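Local atomic coordinates of pyocin-S2 (Pseudomonas aeruginosa, PDB entry 5ODW), a protein that kills sensitive bacteria by breaking down their chromosomal DNA and completely blocking lipid synthesis. Residues D101-V106 with Q184-K189; A112-L117 with A174-L179; E67-L72 with S168-K173; D132-S137 with S161-A166. All coordinates share one frame; numbering follows the deposited sequence.

Contact 1 (D101-V106 with Q184-K189)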
loop_
_atom_site.group_PDB
_atom_site.type_symbol
_atom_site.label_atom_id
_atom_site.label_comp_id
_atom_site.label_asym_id
_atom_site.label_seq_id
_atom_site.Cartn_x
_atom_site.Cartn_y
_atom_site.Cartn_z
ATOM N N ASP C 101 -22.887 -61.896 33.579
ATOM C CA ASP C 101 -21.515 -61.431 33.375
ATOM C C ASP C 101 -21.421 -60.618 32.079
ATOM O O ASP C 101 -20.806 -59.552 32.074
ATOM C CB ASP C 101 -20.523 -62.611 33.359
ATOM C CG ASP C 101 -20.136 -63.181 34.713
ATOM O OD1 ASP C 101 -20.139 -62.420 35.706
ATOM O OD2 ASP C 101 -19.779 -64.377 34.771
ATOM N N GLU C 102 -22.064 -61.117 31.000
ATOM C CA GLU C 102 -22.147 -60.515 29.661
ATOM C C GLU C 102 -22.889 -59.187 29.718
ATOM O O GLU C 102 -22.446 -58.239 29.080
ATOM C CB GLU C 102 -22.880 -61.467 28.711
ATOM C CG GLU C 102 -22.654 -61.261 27.225
ATOM C CD GLU C 102 -23.283 -62.366 26.388
ATOM O OE1 GLU C 102 -24.279 -62.977 26.846
ATOM O OE2 GLU C 102 -22.776 -62.630 25.274
ATOM N N LYS C 103 -24.011 -59.113 30.478
ATOM C CA LYS C 103 -24.765 -57.871 30.592
ATOM C C LYS C 103 -23.883 -56.755 31.144
ATOM O O LYS C 103 -23.846 -55.681 30.538
ATOM C CB LYS C 103 -26.072 -58.026 31.395
ATOM C CG LYS C 103 -27.018 -56.818 31.218
ATOM C CD LYS C 103 -28.262 -56.902 32.082
ATOM C CE LYS C 103 -28.822 -55.543 32.431
ATOM N NZ LYS C 103 -28.132 -54.937 33.601
ATOM N N SER C 104 -23.090 -57.035 32.170
ATOM C CA SER C 104 -22.259 -56.010 32.791
ATOM C C SER C 104 -21.293 -55.398 31.793
ATOM O O SER C 104 -21.074 -54.192 31.792
ATOM C CB SER C 104 -21.484 -56.622 33.949
ATOM O OG SER C 104 -22.295 -57.556 34.634
ATOM N N ILE C 105 -20.710 -56.237 30.952
ATOM C CA ILE C 105 -19.800 -55.789 29.888
ATOM C C ILE C 105 -20.503 -54.760 28.966
ATOM O O ILE C 105 -19.937 -53.693 28.716
ATOM C CB ILE C 105 -19.197 -56.999 29.102
ATOM C CG1 ILE C 105 -18.122 -57.729 29.923
ATOM C CG2 ILE C 105 -18.663 -56.600 27.701
ATOM C CD1 ILE C 105 -18.055 -59.219 29.658
ATOM N N VAL C 106 -21.732 -55.094 28.489
ATOM C CA VAL C 106 -22.607 -54.277 27.632
ATOM C C VAL C 106 -22.908 -52.922 28.323
ATOM O O VAL C 106 -22.745 -51.867 27.692
ATOM C CB VAL C 106 -23.895 -55.060 27.225
ATOM C CG1 VAL C 106 -24.973 -54.131 26.654
ATOM C CG2 VAL C 106 -23.573 -56.192 26.240
ATOM N N GLN C 184 -31.299 -54.890 26.950
ATOM C CA GLN C 184 -32.695 -55.265 27.181
ATOM C C GLN C 184 -32.912 -56.759 26.926
ATOM O O GLN C 184 -33.413 -57.470 27.796
ATOM C CB GLN C 184 -33.648 -54.416 26.329
ATOM C CG GLN C 184 -34.260 -53.239 27.099
ATOM C CD GLN C 184 -35.312 -53.599 28.148
ATOM O OE1 GLN C 184 -35.602 -52.807 29.054
ATOM N NE2 GLN C 184 -35.950 -54.768 28.038
ATOM N N GLU C 185 -32.464 -57.241 25.766
ATOM C CA GLU C 185 -32.540 -58.644 25.384
ATOM C C GLU C 185 -31.856 -59.551 26.433
ATOM O O GLU C 185 -32.366 -60.640 26.717
ATOM C CB GLU C 185 -31.896 -58.841 24.002
ATOM C CG GLU C 185 -32.757 -58.364 22.839
ATOM C CD GLU C 185 -32.033 -57.906 21.582
ATOM O OE1 GLU C 185 -30.839 -58.245 21.408
ATOM O OE2 GLU C 185 -32.674 -57.211 20.761
ATOM N N LEU C 186 -30.726 -59.089 27.022
ATOM C CA LEU C 186 -29.981 -59.858 28.023
ATOM C C LEU C 186 -30.818 -60.149 29.285
ATOM O O LEU C 186 -30.821 -61.310 29.723
ATOM C CB LEU C 186 -28.608 -59.242 28.364
ATOM C CG LEU C 186 -27.545 -59.301 27.241
ATOM C CD1 LEU C 186 -26.496 -58.241 27.425
ATOM C CD2 LEU C 186 -26.893 -60.661 27.126
ATOM N N GLU C 187 -31.484 -59.142 29.836
ATOM C CA GLU C 187 -32.331 -59.322 31.009
ATOM C C GLU C 187 -33.498 -60.248 30.685
ATOM O O GLU C 187 -33.942 -61.023 31.526
ATOM C CB GLU C 187 -32.801 -57.984 31.586
ATOM C CG GLU C 187 -33.451 -57.048 30.588
ATOM C CD GLU C 187 -33.389 -55.604 31.040
ATOM O OE1 GLU C 187 -32.764 -55.339 32.086
ATOM O OE2 GLU C 187 -33.957 -54.733 30.348
ATOM N N ASN C 188 -34.010 -60.157 29.462
ATOM C CA ASN C 188 -35.125 -61.000 29.060
ATOM C C ASN C 188 -34.723 -62.462 29.159
ATOM O O ASN C 188 -35.482 -63.281 29.668
ATOM C CB ASN C 188 -35.508 -60.717 27.607
ATOM C CG ASN C 188 -36.175 -59.372 27.422
ATOM O OD1 ASN C 188 -36.330 -58.604 28.369
ATOM N ND2 ASN C 188 -36.577 -59.084 26.193
ATOM N N LYS C 189 -33.532 -62.792 28.671
ATOM C CA LYS C 189 -33.048 -64.157 28.752
ATOM C C LYS C 189 -32.859 -64.541 30.212
ATOM O O LYS C 189 -33.242 -65.626 30.634
ATOM C CB LYS C 189 -31.723 -64.299 28.008
ATOM C CG LYS C 189 -31.839 -64.304 26.495
ATOM C CD LYS C 189 -30.478 -64.549 25.865
ATOM C CE LYS C 189 -30.540 -64.511 24.348
ATOM N NZ LYS C 189 -29.197 -64.734 23.742
#
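An antiparallel helix pair in the N-terminal part of the pyocin is closed here. Helix 96-121 runs against the long helix 153-204. The axes of the two segments come within 9.7 Å, and their directions differ by 164°. Leu186 carries the contact. Its CG is anti to the carbonyl carbon (chi1 -69°), and its two methyl groups divide over the facing helix. CD1 settles on the backbone, 3.6 Å from CA of Lys103. The same methyl meets Val106 tip to tip, with Leu186 CD1 3.8 Å from Val106 CG2. The other branch crosses Glu102 at about a right angle, with Leu186 CD2 3.5 Å from Glu102 OE1. That carboxylate also has a long, weak ion pair to Lys84. Lys103 crosses Leu186 obliquely, touching it with CB and CG. Its chain then bends at the last torsion (chi4 -83°). This takes NZ to a salt bridge with Asp107 on its own helix. Glu187 OE1 remains 4.9 Å from Lys103 NZ, so the opposite charges lie near each other without a salt bridge. They may still attract weakly. Val106 continues the seam onto Leu179, Thr182 and Ser183. A buried leucine set among aliphatic groups, with charged side chains along its flanks, is typical of the seam of an antiparallel alpha-helical bundle.

Contact 2 (A112-L117 with A174-L179); sequences AKAKSL and AQIAIL
Lys113, Ile176 and Gln175 lose most surface where 112-117 of helix 96-121 meets 174-179 of helix 153-204. Lys113 works mainly through its aliphatic chain. CG is anti to the carbonyl carbon, and the chain runs out extended as far as CE before bending at NZ (chi4 -61°). It crosses Gln175 at about a right angle. Lys113 CD is 3.8 Å from Gln175 CB, so a methylene group rests on the glutamine stem. On another side, Lys113 CD approaches Leu179 CD1 at 4.1 Å. The ammonium group points on to helix 72-86, where Glu79 gives a long, weak ion pair. Gln175 touches that same helix at Glu75 and Glu79.

Ile176 is the apolar half of the contact. Its CG1 is anti to the carbonyl carbon, and the ethyl branch reaches across to the other helix. The tip, CD1, lies 3.8 Å from Ala114 CA and so comes down on the backbone, which the small alanine side chain leaves accessible. Ile176 CD1 also meets Leu117 CD2 obliquely at 3.7 Å. Lys113 CB closes the near side, 4.1 Å from Ile176 CG1. Met110, one turn earlier on helix 96-121, extends this apolar strip.

The segment axes pass 9.8 Å apart, with directions differing by 158°. Aliphatic tips meet between the helices, only partly buried, and the lysine directs its ammonium group toward a third helix. Helix 153-204 thus meets helix 96-121 through Ile176 while Gln175 also faces helix 72-86, as in a multi-helix bundle.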
loop_
_atom_site.group_PDB
_atom_site.type_symbol
_atom_site.label_atom_id
_atom_site.label_comp_id
_atom_site.label_asym_id
_atom_site.label_seq_id
_atom_site.Cartn_x
_atom_site.Cartn_y
_atom_site.Cartn_z
ATOM N N ALA C 112 -19.267 -46.187 29.228
ATOM C CA ALA C 112 -18.021 -45.611 28.734
ATOM C C ALA C 112 -18.300 -44.716 27.536
ATOM O O ALA C 112 -17.727 -43.643 27.392
ATOM C CB ALA C 112 -17.050 -46.714 28.354
ATOM N N LYS C 113 -19.189 -45.187 26.676
ATOM C CA LYS C 113 -19.614 -44.461 25.477
ATOM C C LYS C 113 -20.460 -43.258 25.841
ATOM O O LYS C 113 -20.360 -42.207 25.197
ATOM C CB LYS C 113 -20.339 -45.391 24.493
ATOM C CG LYS C 113 -19.382 -46.410 23.906
ATOM C CD LYS C 113 -19.904 -47.152 22.707
ATOM C CE LYS C 113 -18.840 -48.079 22.163
ATOM N NZ LYS C 113 -17.635 -47.331 21.713
ATOM N N ALA C 114 -21.267 -43.412 26.897
ATOM C CA ALA C 114 -22.110 -42.357 27.446
ATOM C C ALA C 114 -21.238 -41.188 27.980
ATOM O O ALA C 114 -21.540 -40.023 27.701
ATOM C CB ALA C 114 -22.978 -42.927 28.562
ATOM N N LYS C 115 -20.149 -41.524 28.719
ATOM C CA LYS C 115 -19.190 -40.582 29.311
ATOM C C LYS C 115 -18.512 -39.806 28.199
ATOM O O LYS C 115 -18.492 -38.574 28.256
ATOM C CB LYS C 115 -18.141 -41.348 30.137
ATOM C CG LYS C 115 -17.362 -40.480 31.090
ATOM C CD LYS C 115 -17.396 -41.080 32.469
ATOM C CE LYS C 115 -16.454 -40.388 33.418
ATOM N NZ LYS C 115 -16.300 -41.150 34.691
ATOM N N SER C 116 -17.986 -40.541 27.165
ATOM C CA SER C 116 -17.311 -40.009 25.975
ATOM C C SER C 116 -18.238 -39.058 25.216
ATOM O O SER C 116 -17.802 -37.959 24.881
ATOM C CB SER C 116 -16.858 -41.137 25.052
ATOM O OG SER C 116 -16.149 -42.147 25.743
ATOM N N LEU C 117 -19.519 -39.467 24.978
ATOM C CA LEU C 117 -20.545 -38.671 24.292
ATOM C C LEU C 117 -20.872 -37.419 25.102
ATOM O O LEU C 117 -20.990 -36.343 24.510
ATOM C CB LEU C 117 -21.817 -39.512 24.029
ATOM C CG LEU C 117 -23.033 -38.812 23.414
ATOM C CD1 LEU C 117 -22.823 -38.507 21.948
ATOM C CD2 LEU C 117 -24.254 -39.662 23.552
ATOM N N ALA C 174 -25.569 -43.492 18.470
ATOM C CA ALA C 174 -26.150 -44.670 17.819
ATOM C C ALA C 174 -25.722 -45.988 18.483
ATOM O O ALA C 174 -26.523 -46.928 18.538
ATOM C CB ALA C 174 -25.772 -44.686 16.353
ATOM N N GLN C 175 -24.456 -46.056 18.968
ATOM C CA GLN C 175 -23.893 -47.225 19.651
ATOM C C GLN C 175 -24.604 -47.502 20.966
ATOM O O GLN C 175 -24.798 -48.668 21.309
ATOM C CB GLN C 175 -22.385 -47.074 19.878
ATOM C CG GLN C 175 -21.555 -47.393 18.636
ATOM C CD GLN C 175 -20.074 -47.390 18.891
ATOM O OE1 GLN C 175 -19.383 -48.366 18.622
ATOM N NE2 GLN C 175 -19.537 -46.281 19.367
ATOM N N ILE C 176 -25.003 -46.428 21.696
ATOM C CA ILE C 176 -25.745 -46.516 22.963
ATOM C C ILE C 176 -27.128 -47.146 22.697
ATOM O O ILE C 176 -27.555 -48.005 23.467
ATOM C CB ILE C 176 -25.801 -45.153 23.726
ATOM C CG1 ILE C 176 -24.377 -44.692 24.120
ATOM C CG2 ILE C 176 -26.683 -45.271 24.987
ATOM C CD1 ILE C 176 -24.209 -43.277 24.393
ATOM N N ALA C 177 -27.777 -46.766 21.573
ATOM C CA ALA C 177 -29.063 -47.311 21.134
ATOM C C ALA C 177 -28.945 -48.821 20.897
ATOM O O ALA C 177 -29.823 -49.580 21.332
ATOM C CB ALA C 177 -29.519 -46.615 19.861
ATOM N N ILE C 178 -27.838 -49.251 20.245
ATOM C CA ILE C 178 -27.526 -50.662 19.957
ATOM C C ILE C 178 -27.309 -51.429 21.264
ATOM O O ILE C 178 -27.803 -52.551 21.392
ATOM C CB ILE C 178 -26.321 -50.852 18.969
ATOM C CG1 ILE C 178 -26.580 -50.177 17.602
ATOM C CG2 ILE C 178 -26.008 -52.332 18.802
ATOM C CD1 ILE C 178 -25.467 -50.263 16.618
ATOM N N LEU C 179 -26.564 -50.827 22.218
ATOM C CA LEU C 179 -26.254 -51.438 23.509
ATOM C C LEU C 179 -27.459 -51.485 24.438
ATOM O O LEU C 179 -27.548 -52.423 25.217
ATOM C CB LEU C 179 -25.040 -50.788 24.189
ATOM C CG LEU C 179 -23.686 -51.044 23.517
ATOM C CD1 LEU C 179 -22.689 -49.950 23.846
ATOM C CD2 LEU C 179 -23.136 -52.410 23.882
#

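Contact 3 (E67-L72 with S168-K173); sequences ELKKNL and SADIYK
Ile171 is the centre of this contact, and three side chains from the end of helix 47-70 and the start of helix 72-86 close on it. Its CG1 is anti to the carbonyl carbon, and CG2 is anti to the backbone N. A second turn (chi2 -54°) folds the ethyl branch back, so that CD1 comes 4.1 Å from the backbone N of Lys69. Leu68 and Leu72 share one conformation. In both, CG is anti to the backbone N, with chi2 at 66° in Leu68 and 60° in Leu72. Both cross the isoleucine obliquely. Leu68 CD2 touches Ile171 CG1 at 3.8 Å, and Leu72 CD1 touches Ile171 CG2 at 3.7 Å. Lys69 is more exposed. Its chain bends at chi3 and crosses Asp170 obliquely, with Lys69 CD 3.8 Å from Asp170 OD2. Lys69 NZ is 4.6 Å from Asp170 OD2, too far for a salt bridge, so any attraction is probably loose.

Asn71 leaves helical geometry between the two helices. Leu72 thus opens helix 72-86 and also packs on Ala174 and Gln175. His65 of helix 47-70 adds to the cover of Asp170 and Ile171, and Ile23 touches Ile171 from a loop. Behind, Tyr172 leans on helix 96-121, while Ser168 OG bonds to Ile24 N of strand 24-26. The long helix therefore lies between helix 47-70, helix 96-121 and the small hairpin.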
loop_
_atom_site.group_PDB
_atom_site.type_symbol
_atom_site.label_atom_id
_atom_site.label_comp_id
_atom_site.label_asym_id
_atom_site.label_seq_id
_atom_site.Cartn_x
_atom_site.Cartn_y
_atom_site.Cartn_z
ATOM N N GLU C 67 -18.669 -45.425 6.313
ATOM C CA GLU C 67 -18.265 -46.835 6.218
ATOM C C GLU C 67 -18.612 -47.563 7.538
ATOM O O GLU C 67 -18.947 -48.754 7.547
ATOM C CB GLU C 67 -16.752 -46.946 5.903
ATOM C CG GLU C 67 -16.215 -48.367 5.706
ATOM C CD GLU C 67 -14.749 -48.558 5.349
ATOM O OE1 GLU C 67 -14.008 -47.551 5.260
ATOM O OE2 GLU C 67 -14.345 -49.729 5.149
ATOM N N LEU C 68 -18.538 -46.798 8.643
ATOM C CA LEU C 68 -18.757 -47.195 10.026
ATOM C C LEU C 68 -20.249 -47.199 10.402
ATOM O O LEU C 68 -20.690 -48.134 11.072
ATOM C CB LEU C 68 -17.915 -46.278 10.920
ATOM C CG LEU C 68 -17.848 -46.559 12.400
ATOM C CD1 LEU C 68 -17.144 -47.879 12.705
ATOM C CD2 LEU C 68 -17.156 -45.421 13.102
ATOM N N LYS C 69 -21.010 -46.216 9.933
ATOM C CA LYS C 69 -22.453 -46.205 10.152
ATOM C C LYS C 69 -23.102 -47.378 9.396
ATOM O O LYS C 69 -24.015 -48.023 9.898
ATOM C CB LYS C 69 -23.068 -44.871 9.737
ATOM C CG LYS C 69 -24.242 -44.462 10.609
ATOM C CD LYS C 69 -24.714 -43.048 10.316
ATOM C CE LYS C 69 -25.543 -42.988 9.044
ATOM N NZ LYS C 69 -26.233 -41.677 8.899
ATOM N N LYS C 70 -22.626 -47.629 8.177
ATOM C CA LYS C 70 -23.090 -48.737 7.343
ATOM C C LYS C 70 -23.123 -50.028 8.194
ATOM O O LYS C 70 -24.204 -50.606 8.379
ATOM C CB LYS C 70 -22.141 -48.945 6.145
ATOM C CG LYS C 70 -22.542 -48.210 4.878
ATOM C CD LYS C 70 -21.827 -48.797 3.653
ATOM C CE LYS C 70 -22.075 -48.019 2.375
ATOM N NZ LYS C 70 -21.603 -48.751 1.162
ATOM N N ASN C 71 -21.984 -50.401 8.776
ATOM C CA ASN C 71 -21.826 -51.629 9.566
ATOM C C ASN C 71 -21.640 -51.440 11.071
ATOM O O ASN C 71 -20.821 -52.122 11.673
ATOM C CB ASN C 71 -20.620 -52.419 9.056
ATOM C CG ASN C 71 -20.671 -52.672 7.568
ATOM O OD1 ASN C 71 -21.718 -53.001 7.014
ATOM N ND2 ASN C 71 -19.527 -52.535 6.912
ATOM N N LEU C 72 -22.369 -50.516 11.681
ATOM C CA LEU C 72 -22.186 -50.227 13.111
ATOM C C LEU C 72 -22.668 -51.360 14.052
ATOM O O LEU C 72 -22.077 -51.527 15.126
ATOM C CB LEU C 72 -22.795 -48.864 13.518
ATOM C CG LEU C 72 -22.124 -48.164 14.717
ATOM C CD1 LEU C 72 -20.637 -47.865 14.456
ATOM C CD2 LEU C 72 -22.872 -46.929 15.107
ATOM N N SER C 168 -17.778 -38.620 15.741
ATOM C CA SER C 168 -17.631 -39.559 16.863
ATOM C C SER C 168 -18.883 -39.492 17.729
ATOM O O SER C 168 -19.369 -40.531 18.157
ATOM C CB SER C 168 -16.386 -39.263 17.691
ATOM O OG SER C 168 -15.236 -39.677 16.975
ATOM N N ALA C 169 -19.451 -38.288 17.910
ATOM C CA ALA C 169 -20.683 -38.081 18.666
ATOM C C ALA C 169 -21.880 -38.700 17.961
ATOM O O ALA C 169 -22.785 -39.165 18.635
ATOM C CB ALA C 169 -20.924 -36.595 18.885
ATOM N N ASP C 170 -21.894 -38.714 16.624
ATOM C CA ASP C 170 -22.989 -39.329 15.874
ATOM C C ASP C 170 -22.987 -40.864 16.111
ATOM O O ASP C 170 -24.017 -41.446 16.468
ATOM C CB ASP C 170 -22.896 -38.970 14.368
ATOM C CG ASP C 170 -24.128 -39.361 13.553
ATOM O OD1 ASP C 170 -25.251 -38.918 13.909
ATOM O OD2 ASP C 170 -23.971 -40.094 12.546
ATOM N N ILE C 171 -21.804 -41.480 15.958
ATOM C CA ILE C 171 -21.528 -42.900 16.154
ATOM C C ILE C 171 -21.859 -43.327 17.609
ATOM O O ILE C 171 -22.688 -44.218 17.795
ATOM C CB ILE C 171 -20.060 -43.233 15.713
ATOM C CG1 ILE C 171 -19.801 -42.947 14.198
ATOM C CG2 ILE C 171 -19.646 -44.653 16.097
ATOM C CD1 ILE C 171 -20.762 -43.604 13.147
ATOM N N TYR C 172 -21.244 -42.665 18.621
ATOM C CA TYR C 172 -21.467 -42.916 20.057
ATOM C C TYR C 172 -22.965 -42.902 20.425
ATOM O O TYR C 172 -23.405 -43.822 21.113
ATOM C CB TYR C 172 -20.720 -41.893 20.937
ATOM C CG TYR C 172 -19.207 -42.014 21.021
ATOM C CD1 TYR C 172 -18.599 -43.238 21.300
ATOM C CD2 TYR C 172 -18.399 -40.879 21.017
ATOM C CE1 TYR C 172 -17.216 -43.341 21.462
ATOM C CE2 TYR C 172 -17.017 -40.968 21.170
ATOM C CZ TYR C 172 -16.428 -42.201 21.391
ATOM O OH TYR C 172 -15.066 -42.279 21.568
ATOM N N LYS C 173 -23.746 -41.882 19.946
ATOM C CA LYS C 173 -25.201 -41.737 20.163
ATOM C C LYS C 173 -25.952 -42.980 19.663
ATOM O O LYS C 173 -26.861 -43.455 20.346
ATOM C CB LYS C 173 -25.749 -40.495 19.416
ATOM C CG LYS C 173 -26.242 -39.341 20.296
ATOM C CD LYS C 173 -26.782 -38.186 19.429
ATOM C CE LYS C 173 -26.897 -36.841 20.128
ATOM N NZ LYS C 173 -26.809 -35.703 19.167
#

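Contact 4 (D132-S137 with S161-A166)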
loop_
_atom_site.group_PDB
_atom_site.type_symbol
_atom_site.label_atom_id
_atom_site.label_comp_id
_atom_site.label_asym_id
_atom_site.label_seq_id
_atom_site.Cartn_x
_atom_site.Cartn_y
_atom_site.Cartn_z
ATOM N N ASP C 132 -25.042 -28.323 13.408
ATOM C CA ASP C 132 -25.027 -28.002 11.987
ATOM C C ASP C 132 -23.637 -27.693 11.456
ATOM O O ASP C 132 -23.485 -27.256 10.322
ATOM C CB ASP C 132 -25.936 -26.796 11.736
ATOM C CG ASP C 132 -26.155 -26.523 10.264
ATOM O OD1 ASP C 132 -25.875 -27.416 9.438
ATOM O OD2 ASP C 132 -26.618 -25.412 9.931
ATOM N N PHE C 133 -22.621 -27.926 12.275
ATOM C CA PHE C 133 -21.248 -27.624 11.891
ATOM C C PHE C 133 -20.747 -28.361 10.650
ATOM O O PHE C 133 -20.056 -27.769 9.827
ATOM C CB PHE C 133 -20.304 -27.890 13.062
ATOM C CG PHE C 133 -18.858 -27.908 12.673
ATOM C CD1 PHE C 133 -18.236 -26.760 12.230
ATOM C CD2 PHE C 133 -18.123 -29.071 12.754
ATOM C CE1 PHE C 133 -16.907 -26.772 11.871
ATOM C CE2 PHE C 133 -16.793 -29.091 12.397
ATOM C CZ PHE C 133 -16.184 -27.940 11.956
ATOM N N PRO C 134 -21.099 -29.644 10.498
ATOM C CA PRO C 134 -20.619 -30.368 9.318
ATOM C C PRO C 134 -21.128 -29.705 8.051
ATOM O O PRO C 134 -20.401 -29.593 7.071
ATOM C CB PRO C 134 -21.252 -31.745 9.484
ATOM C CG PRO C 134 -21.417 -31.897 10.953
ATOM C CD PRO C 134 -21.767 -30.532 11.460
ATOM N N GLN C 135 -22.376 -29.271 8.080
ATOM C CA GLN C 135 -22.997 -28.567 6.953
ATOM C C GLN C 135 -22.305 -27.247 6.660
ATOM O O GLN C 135 -22.127 -26.890 5.496
ATOM C CB GLN C 135 -24.501 -28.323 7.219
ATOM C CG GLN C 135 -25.349 -29.594 7.317
ATOM C CD GLN C 135 -25.481 -30.117 8.730
ATOM O OE1 GLN C 135 -26.338 -29.681 9.509
ATOM N NE2 GLN C 135 -24.679 -31.113 9.070
ATOM N N LYS C 136 -21.896 -26.540 7.728
ATOM C CA LYS C 136 -21.318 -25.197 7.716
ATOM C C LYS C 136 -19.782 -25.126 7.640
ATOM O O LYS C 136 -19.264 -24.066 7.294
ATOM C CB LYS C 136 -21.833 -24.389 8.924
ATOM C CG LYS C 136 -23.363 -24.169 8.907
ATOM C CD LYS C 136 -23.810 -22.905 8.155
ATOM C CE LYS C 136 -25.292 -22.904 7.871
ATOM N NZ LYS C 136 -25.622 -23.638 6.617
ATOM N N SER C 137 -19.067 -26.247 7.874
ATOM C CA SER C 137 -17.591 -26.314 7.874
ATOM C C SER C 137 -16.885 -25.777 6.622
ATOM O O SER C 137 -15.950 -25.004 6.792
ATOM C CB SER C 137 -17.097 -27.729 8.163
ATOM O OG SER C 137 -15.680 -27.805 8.209
ATOM N N SER C 161 -10.299 -31.817 13.355
ATOM C CA SER C 161 -10.401 -32.282 14.755
ATOM C C SER C 161 -11.837 -32.126 15.290
ATOM O O SER C 161 -12.343 -33.033 15.943
ATOM C CB SER C 161 -9.419 -31.540 15.663
ATOM O OG SER C 161 -8.071 -31.784 15.288
ATOM N N GLU C 162 -12.494 -30.996 14.965
ATOM C CA GLU C 162 -13.871 -30.645 15.342
ATOM C C GLU C 162 -14.928 -31.492 14.615
ATOM O O GLU C 162 -16.026 -31.656 15.141
ATOM C CB GLU C 162 -14.134 -29.138 15.119
ATOM C CG GLU C 162 -13.453 -28.213 16.121
ATOM C CD GLU C 162 -13.931 -28.296 17.561
ATOM O OE1 GLU C 162 -15.129 -28.588 17.786
ATOM O OE2 GLU C 162 -13.101 -28.050 18.467
ATOM N N LEU C 163 -14.611 -32.006 13.411
ATOM C CA LEU C 163 -15.479 -32.876 12.616
ATOM C C LEU C 163 -15.239 -34.324 13.005
ATOM O O LEU C 163 -16.135 -35.147 12.844
ATOM C CB LEU C 163 -15.247 -32.683 11.111
ATOM C CG LEU C 163 -15.613 -31.309 10.543
ATOM C CD1 LEU C 163 -15.207 -31.204 9.108
ATOM C CD2 LEU C 163 -17.094 -31.048 10.638
ATOM N N ALA C 164 -14.025 -34.643 13.518
ATOM C CA ALA C 164 -13.691 -35.982 14.011
ATOM C C ALA C 164 -14.589 -36.211 15.235
ATOM O O ALA C 164 -15.265 -37.236 15.295
ATOM C CB ALA C 164 -12.215 -36.066 14.402
ATOM N N LYS C 165 -14.687 -35.214 16.115
ATOM C CA LYS C 165 -15.577 -35.258 17.285
ATOM C C LYS C 165 -17.085 -35.288 16.935
ATOM O O LYS C 165 -17.848 -36.027 17.545
ATOM C CB LYS C 165 -15.266 -34.097 18.225
ATOM C CG LYS C 165 -13.961 -34.258 18.983
ATOM C CD LYS C 165 -13.574 -32.972 19.687
ATOM C CE LYS C 165 -12.317 -33.150 20.523
ATOM N NZ LYS C 165 -12.591 -33.812 21.826
ATOM N N ALA C 166 -17.498 -34.468 15.969
ATOM C CA ALA C 166 -18.879 -34.426 15.457
ATOM C C ALA C 166 -19.361 -35.812 14.969
ATOM O O ALA C 166 -20.457 -36.268 15.315
ATOM C CB ALA C 166 -18.966 -33.413 14.323
#
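Leu163 is the main bump, and it enters a hollow lined by Phe133, Pro134 and Ser137. The CA-CB bond does not aim straight at the other helix, but CG, anti to the carbonyl carbon, carries both methyls over to it. One branch, CD2, is modelled between Pro134 and the Phe133 ring, with Leu163 CD2 3.8 Å from Pro134 CA. The other reaches Ser137, where Leu163 CD1 is 3.5 Å from Ser137 OG. Phe133 forms the remaining wall. Its CG is anti to the backbone N (chi1 167°), which brings the ring up to Leu163. Ring and CD2 are modelled too close, so the position of that methyl and its exact relation to the ring are uncertain. Phe133 CE2 also rests 3.8 Å from Glu162 CB.

Helices 133-148 and 153-204 are consecutive in the chain and, here, nearly antiparallel (151°), so they form a helical hairpin. Their local axes pass 10.6 Å apart. On the first turn of the shorter helix, the proline ring makes a smaller bump toward Ala166. Pro134 CG is 4.4 Å from Ala166 CB, a light touch.

Polar groups sit at the borders of the hollow. Ser137 OG is hydrogen-bonded to Tyr54 OH and His159 ND1. Glu162 turns its carboxylate off the contact, bent at chi2 (-66°), to salt bridges with Arg158 and Arg123. Leu163 also touches Arg58 and Leu61 of helix 47-70.

Overall arrangement
All four contacts share helix 153-204, which acts as the spine of this N-terminal part. Along that helix they come in the order 4, 3, 2, 1. Contacts 1 and 2 both join it to helix 96-121; their centres are about 15 Å apart and they touch. Contact 3 brings in the junction of helices 47-70 and 72-86. It touches contact 2, with centres about 10 Å apart. Contact 4 adds helix 133-148; its centre lies about 34 Å from that of contact 1, on the opposite side of the chain's centre. In sequence, contact 4 nests inside the other three and contact 2 inside contact 1, whereas contact 3 crosses contacts 1 and 2. The result is an elongated helical domain, separate from the nuclease domain and probably serving receptor binding.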